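Local coordinates for protein glycoside transferase (Listeria monocytogenes, PDB 6R2M) that is a glycoside hydrolase, known as PssZ, that probably acts on exopolysaccharide outside the cell, at residues Ser261-Phe267 against Phe302-Lys307; Leu268-Phe272 against Ile283-Leu287. All blocks are in the same frame, centred on the assembly; numbering follows the deposited sequence.

Contact 1 (Ser261-Phe267 against Phe302-Lys307); sequences STAVYAF and FDYINK
F267 (chi1 m) swings its ring end across to F302 (chi1 t), their CZ atoms 3.8 Å apart, an oblique pair with centroids 6.0 Å apart and planes at 79°. The edge of the F267 ring also meets N306, CE1 to OD1 3.5 Å, while A263 CB lies 3.6 Å from F302 CE2. Residues 262-267 and 302-307 are helical, with S261 as the extended N-cap just before the first. The start of helix 262-274 packs nearly parallel on helix 301-312 (axes 8.6 Å apart at closest, crossing at 26°), consistent with same-sense helices of an alpha/alpha barrel. The CA register pairs A263 with D303 (5.1 Å) and A266 with K307 (5.8 Å). T262 points inward, its CG2 3.5 Å from D303 O.

V264 N donates to S261 OG at 3.0 Å, and A263 N to D303 OD1 (chi1 m) at 3.0 Å. Water 1 joins the two side chains, 2.6 Å from S261 OG and 2.7 Å from D303 OD1, to which it donates. A serine cap and a neighbour's carboxylate thus share the first-turn NH groups, so a negative charge meets the positive end of the helix dipole beside a seam of A263, F267 and F302 that takes in the N306 amide.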
loop_
_atom_site.group_PDB
_atom_site.type_symbol
_atom_site.label_atom_id
_atom_site.label_comp_id
_atom_site.label_asym_id
_atom_site.label_seq_id
_atom_site.Cartn_x
_atom_site.Cartn_y
_atom_site.Cartn_z
ATOM N N SER A 261 -8.806 -12.562 3.980
ATOM C CA SER A 261 -7.690 -11.933 3.281
ATOM C C SER A 261 -6.581 -11.606 4.267
ATOM O O SER A 261 -6.825 -10.948 5.281
ATOM C CB SER A 261 -8.122 -10.654 2.572
ATOM O OG SER A 261 -6.994 -9.801 2.342
ATOM N N THR A 262 -5.366 -12.073 3.963
ATOM C CA THR A 262 -4.216 -11.720 4.789
ATOM C C THR A 262 -4.024 -10.209 4.850
ATOM O O THR A 262 -3.845 -9.637 5.933
ATOM C CB THR A 262 -2.971 -12.411 4.246
ATOM O OG1 THR A 262 -3.139 -13.826 4.360
ATOM C CG2 THR A 262 -1.746 -11.998 5.038
ATOM N N ALA A 263 -4.066 -9.539 3.690
ATOM C CA ALA A 263 -3.858 -8.094 3.681
ATOM C C ALA A 263 -4.922 -7.365 4.496
ATOM O O ALA A 263 -4.612 -6.390 5.191
ATOM C CB ALA A 263 -3.817 -7.570 2.245
ATOM N N VAL A 264 -6.171 -7.841 4.449
ATOM C CA VAL A 264 -7.237 -7.225 5.237
ATOM C C VAL A 264 -6.919 -7.289 6.720
ATOM O O VAL A 264 -7.095 -6.309 7.448
ATOM C CB VAL A 264 -8.588 -7.884 4.920
ATOM C CG1 VAL A 264 -9.614 -7.480 5.983
ATOM C CG2 VAL A 264 -9.047 -7.427 3.552
ATOM N N TYR A 265 -6.419 -8.431 7.197
ATOM C CA TYR A 265 -6.078 -8.485 8.619
ATOM C C TYR A 265 -4.846 -7.650 8.946
ATOM O O TYR A 265 -4.769 -7.077 10.043
ATOM C CB TYR A 265 -5.876 -9.931 9.058
ATOM C CG TYR A 265 -7.187 -10.681 9.180
ATOM C CD1 TYR A 265 -8.278 -10.095 9.816
ATOM C CD2 TYR A 265 -7.326 -11.971 8.679
ATOM C CE1 TYR A 265 -9.492 -10.769 9.930
ATOM C CE2 TYR A 265 -8.539 -12.667 8.802
ATOM C CZ TYR A 265 -9.614 -12.050 9.432
ATOM O OH TYR A 265 -10.808 -12.730 9.558
ATOM N N ALA A 266 -3.878 -7.556 8.027
ATOM C CA ALA A 266 -2.742 -6.673 8.278
ATOM C C ALA A 266 -3.200 -5.223 8.395
ATOM O O ALA A 266 -2.813 -4.507 9.333
ATOM C CB ALA A 266 -1.700 -6.820 7.169
ATOM N N PHE A 267 -4.080 -4.788 7.491
ATOM C CA PHE A 267 -4.536 -3.402 7.536
ATOM C C PHE A 267 -5.497 -3.157 8.693
ATOM O O PHE A 267 -5.481 -2.066 9.259
ATOM C CB PHE A 267 -5.179 -3.018 6.211
ATOM C CG PHE A 267 -4.221 -3.038 5.057
ATOM C CD1 PHE A 267 -2.859 -2.927 5.264
ATOM C CD2 PHE A 267 -4.688 -3.195 3.768
ATOM C CE1 PHE A 267 -1.975 -2.964 4.196
ATOM C CE2 PHE A 267 -3.827 -3.223 2.696
ATOM C CZ PHE A 267 -2.451 -3.110 2.909
ATOM N N PHE A 302 1.748 -9.360 -2.335
ATOM C CA PHE A 302 1.087 -8.326 -1.534
ATOM C C PHE A 302 0.660 -8.863 -0.177
ATOM O O PHE A 302 0.847 -8.196 0.845
ATOM C CB PHE A 302 -0.132 -7.787 -2.276
ATOM C CG PHE A 302 -0.744 -6.543 -1.665
ATOM C CD1 PHE A 302 -0.206 -5.285 -1.918
ATOM C CD2 PHE A 302 -1.914 -6.622 -0.911
ATOM C CE1 PHE A 302 -0.814 -4.130 -1.404
ATOM C CE2 PHE A 302 -2.507 -5.483 -0.399
ATOM C CZ PHE A 302 -1.965 -4.235 -0.646
ATOM N N ASP A 303 0.094 -10.078 -0.148
ATOM C CA ASP A 303 -0.312 -10.673 1.124
ATOM C C ASP A 303 0.902 -11.087 1.943
ATOM O O ASP A 303 0.982 -10.806 3.146
ATOM C CB ASP A 303 -1.216 -11.884 0.875
ATOM C CG ASP A 303 -2.598 -11.498 0.399
ATOM O OD1 ASP A 303 -3.200 -10.583 0.985
ATOM O OD2 ASP A 303 -3.081 -12.120 -0.571
ATOM N N TYR A 304 1.863 -11.748 1.301
ATOM C CA TYR A 304 3.051 -12.206 2.006
ATOM C C TYR A 304 3.759 -11.039 2.680
ATOM O O TYR A 304 4.049 -11.079 3.879
ATOM C CB TYR A 304 3.991 -12.917 1.030
ATOM C CG TYR A 304 5.344 -13.202 1.636
ATOM C CD1 TYR A 304 5.534 -14.303 2.463
ATOM C CD2 TYR A 304 6.416 -12.347 1.428
ATOM C CE1 TYR A 304 6.760 -14.543 3.052
ATOM C CE2 TYR A 304 7.645 -12.588 2.005
ATOM C CZ TYR A 304 7.811 -13.684 2.810
ATOM O OH TYR A 304 9.056 -13.893 3.374
ATOM N N ILE A 305 4.011 -9.969 1.924
ATOM C CA ILE A 305 4.906 -8.943 2.441
ATOM C C ILE A 305 4.183 -8.009 3.405
ATOM O O ILE A 305 4.804 -7.480 4.330
ATOM C CB ILE A 305 5.569 -8.167 1.287
ATOM C CG1 ILE A 305 6.787 -7.388 1.795
ATOM C CG2 ILE A 305 4.577 -7.241 0.557
ATOM C CD1 ILE A 305 7.974 -8.287 2.175
ATOM N N ASN A 306 2.875 -7.778 3.223
ATOM C CA ASN A 306 2.170 -6.954 4.198
ATOM C C ASN A 306 2.026 -7.671 5.533
ATOM O O ASN A 306 2.042 -7.017 6.584
ATOM C CB ASN A 306 0.801 -6.533 3.666
ATOM C CG ASN A 306 0.873 -5.261 2.826
ATOM O OD1 ASN A 306 1.192 -4.200 3.338
ATOM N ND2 ASN A 306 0.586 -5.374 1.537
ATOM N N LYS A 307 1.933 -9.005 5.525
ATOM C CA LYS A 307 1.989 -9.709 6.796
ATOM C C LYS A 307 3.355 -9.512 7.456
ATOM O O LYS A 307 3.419 -9.178 8.644
ATOM C CB LYS A 307 1.655 -11.196 6.606
ATOM C CG LYS A 307 1.826 -12.013 7.876
ATOM C CD LYS A 307 1.224 -13.394 7.743
ATOM C CE LYS A 307 1.411 -14.167 9.033
ATOM N NZ LYS A 307 0.825 -15.538 9.024
HETATM O O HOH W 1 -5.761 -10.692 0.245
#

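Contact 2 (Leu268-Phe272 against Ile283-Leu287); sequences LTQYF and ITKEL
Two helical segments pack antiparallel here, with axes 8.9 Å apart at closest approach and N-to-C directions at 163°. The CA register is set by T269 and T284, 5.5 Å apart, and the helices are joined through the short turn between 262-274 and 278-290, so this is part of an alpha-alpha hairpin.

The polar interaction lies in the middle. T269 (chi1 m) and T284 (chi1 p) bring their OG1 atoms to 2.9 Å from each other, a distance suited to a hydrogen bond between the hydroxyls. The single T284 hydroxyl proton has weak alternatives at N280 O and G281 O, so the threonine-threonine bond is not settled; T269 OG1 bonds to Y265 O one turn back in its own helix.

The apolar contacts flank that pair. The edge of the F272 ring (chi1 m) meets the T284 methyl, CE2 to CG2 3.7 Å, and L268 CB is 4.1 Å from the same CG2. T269 CG2 stands 4.3 Å from K285 CB; K285 is trans through chi3, then turns at chi4 (m) to carry NZ off to a salt bridge with E289.

The two threonines thus meet where the CA atoms come closest. L238 of helix 228-241 touches both F272 and T284, L268 leans on M213 of helix 209-223, and helix 301-312 closes another flank, T310 touching T269 and L311 touching K285.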
loop_
_atom_site.group_PDB
_atom_site.type_symbol
_atom_site.label_atom_id
_atom_site.label_comp_id
_atom_site.label_asym_id
_atom_site.label_seq_id
_atom_site.Cartn_x
_atom_site.Cartn_y
_atom_site.Cartn_z
ATOM N N LEU A 268 -6.322 -4.149 9.064
ATOM C CA LEU A 268 -7.144 -4.010 10.269
ATOM C C LEU A 268 -6.286 -3.829 11.512
ATOM O O LEU A 268 -6.610 -3.017 12.387
ATOM C CB LEU A 268 -8.036 -5.233 10.447
ATOM C CG LEU A 268 -9.328 -5.244 9.663
ATOM C CD1 LEU A 268 -9.880 -6.650 9.678
ATOM C CD2 LEU A 268 -10.306 -4.271 10.321
ATOM N N THR A 269 -5.216 -4.614 11.631
ATOM C CA THR A 269 -4.330 -4.495 12.776
ATOM C C THR A 269 -3.729 -3.096 12.849
ATOM O O THR A 269 -3.741 -2.463 13.911
ATOM C CB THR A 269 -3.262 -5.580 12.685
ATOM O OG1 THR A 269 -3.923 -6.854 12.741
ATOM C CG2 THR A 269 -2.266 -5.466 13.826
ATOM N N GLN A 270 -3.256 -2.577 11.705
ATOM C CA GLN A 270 -2.742 -1.208 11.646
ATOM C C GLN A 270 -3.815 -0.189 12.011
ATOM O O GLN A 270 -3.552 0.766 12.750
ATOM C CB GLN A 270 -2.207 -0.899 10.247
ATOM C CG GLN A 270 -1.060 -1.783 9.824
ATOM C CD GLN A 270 -0.683 -1.582 8.362
ATOM O OE1 GLN A 270 -0.854 -0.501 7.805
ATOM N NE2 GLN A 270 -0.179 -2.636 7.733
ATOM N N TYR A 271 -5.029 -0.385 11.499
ATOM C CA TYR A 271 -6.118 0.560 11.727
ATOM C C TYR A 271 -6.532 0.583 13.195
ATOM O O TYR A 271 -6.712 1.658 13.792
ATOM C CB TYR A 271 -7.295 0.170 10.829
ATOM C CG TYR A 271 -8.629 0.824 11.146
ATOM C CD1 TYR A 271 -8.969 2.044 10.575
ATOM C CD2 TYR A 271 -9.555 0.198 11.982
ATOM C CE1 TYR A 271 -10.195 2.627 10.822
ATOM C CE2 TYR A 271 -10.781 0.779 12.248
ATOM C CZ TYR A 271 -11.089 1.992 11.669
ATOM O OH TYR A 271 -12.309 2.561 11.943
ATOM N N PHE A 272 -6.687 -0.595 13.803
ATOM C CA PHE A 272 -7.096 -0.624 15.199
ATOM C C PHE A 272 -6.012 -0.046 16.094
ATOM O O PHE A 272 -6.315 0.655 17.060
ATOM C CB PHE A 272 -7.449 -2.061 15.603
ATOM C CG PHE A 272 -8.793 -2.508 15.114
ATOM C CD1 PHE A 272 -9.876 -1.638 15.135
ATOM C CD2 PHE A 272 -8.981 -3.800 14.627
ATOM C CE1 PHE A 272 -11.128 -2.065 14.697
ATOM C CE2 PHE A 272 -10.228 -4.219 14.196
ATOM C CZ PHE A 272 -11.299 -3.348 14.222
ATOM N N ILE A 283 -7.026 -8.917 18.585
ATOM C CA ILE A 283 -7.830 -9.928 17.900
ATOM C C ILE A 283 -7.402 -10.073 16.448
ATOM O O ILE A 283 -7.263 -11.188 15.939
ATOM C CB ILE A 283 -9.324 -9.582 18.022
ATOM C CG1 ILE A 283 -9.747 -9.731 19.493
ATOM C CG2 ILE A 283 -10.153 -10.485 17.118
ATOM C CD1 ILE A 283 -11.122 -9.162 19.795
ATOM N N THR A 284 -7.173 -8.957 15.757
ATOM C CA THR A 284 -6.840 -9.077 14.347
ATOM C C THR A 284 -5.373 -9.424 14.131
ATOM O O THR A 284 -5.033 -9.974 13.080
ATOM C CB THR A 284 -7.209 -7.799 13.589
ATOM O OG1 THR A 284 -6.479 -6.676 14.107
ATOM C CG2 THR A 284 -8.716 -7.517 13.722
ATOM N N LYS A 285 -4.494 -9.110 15.089
ATOM C CA LYS A 285 -3.133 -9.623 15.009
ATOM C C LYS A 285 -3.131 -11.148 15.047
ATOM O O LYS A 285 -2.420 -11.794 14.270
ATOM C CB LYS A 285 -2.275 -9.051 16.138
ATOM C CG LYS A 285 -0.819 -9.507 16.059
ATOM C CD LYS A 285 0.076 -8.654 16.935
ATOM C CE LYS A 285 1.551 -8.831 16.580
ATOM N NZ LYS A 285 2.129 -10.075 17.154
ATOM N N GLU A 286 -3.935 -11.741 15.934
ATOM C CA GLU A 286 -3.998 -13.200 15.987
ATOM C C GLU A 286 -4.600 -13.773 14.709
ATOM O O GLU A 286 -4.181 -14.845 14.255
ATOM C CB GLU A 286 -4.794 -13.656 17.205
ATOM C CG GLU A 286 -4.158 -13.282 18.533
ATOM C CD GLU A 286 -4.850 -13.940 19.710
ATOM O OE1 GLU A 286 -5.466 -15.008 19.515
ATOM O OE2 GLU A 286 -4.783 -13.387 20.830
ATOM N N LEU A 287 -5.566 -13.071 14.106
ATOM C CA LEU A 287 -6.127 -13.525 12.839
ATOM C C LEU A 287 -5.095 -13.433 11.721
ATOM O O LEU A 287 -5.055 -14.295 10.833
ATOM C CB LEU A 287 -7.382 -12.712 12.506
ATOM C CG LEU A 287 -8.613 -13.124 13.334
ATOM C CD1 LEU A 287 -9.719 -12.065 13.284
ATOM C CD2 LEU A 287 -9.163 -14.458 12.823
#

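The contacts, with centres 10 Å apart, use successive parts of helix 262-274: its start pairs with 301-312 in contact 1, and its later turns pair with 278-290 in contact 2. They touch where Y265 CE1 lies 3.6 Å from L287 CD1. K307 also ties the three helices together, its NZ bonding to E289 O and M291 O at the end of helix 278-290. Parallel pairing of alternate helices with an antiparallel one between them is consistent with an alpha/alpha barrel. The centre of contact 1 lies about 10 Å, and that of contact 2 about 16 Å, from the centre of the chain, on the same side of it; neither includes a bound sugar.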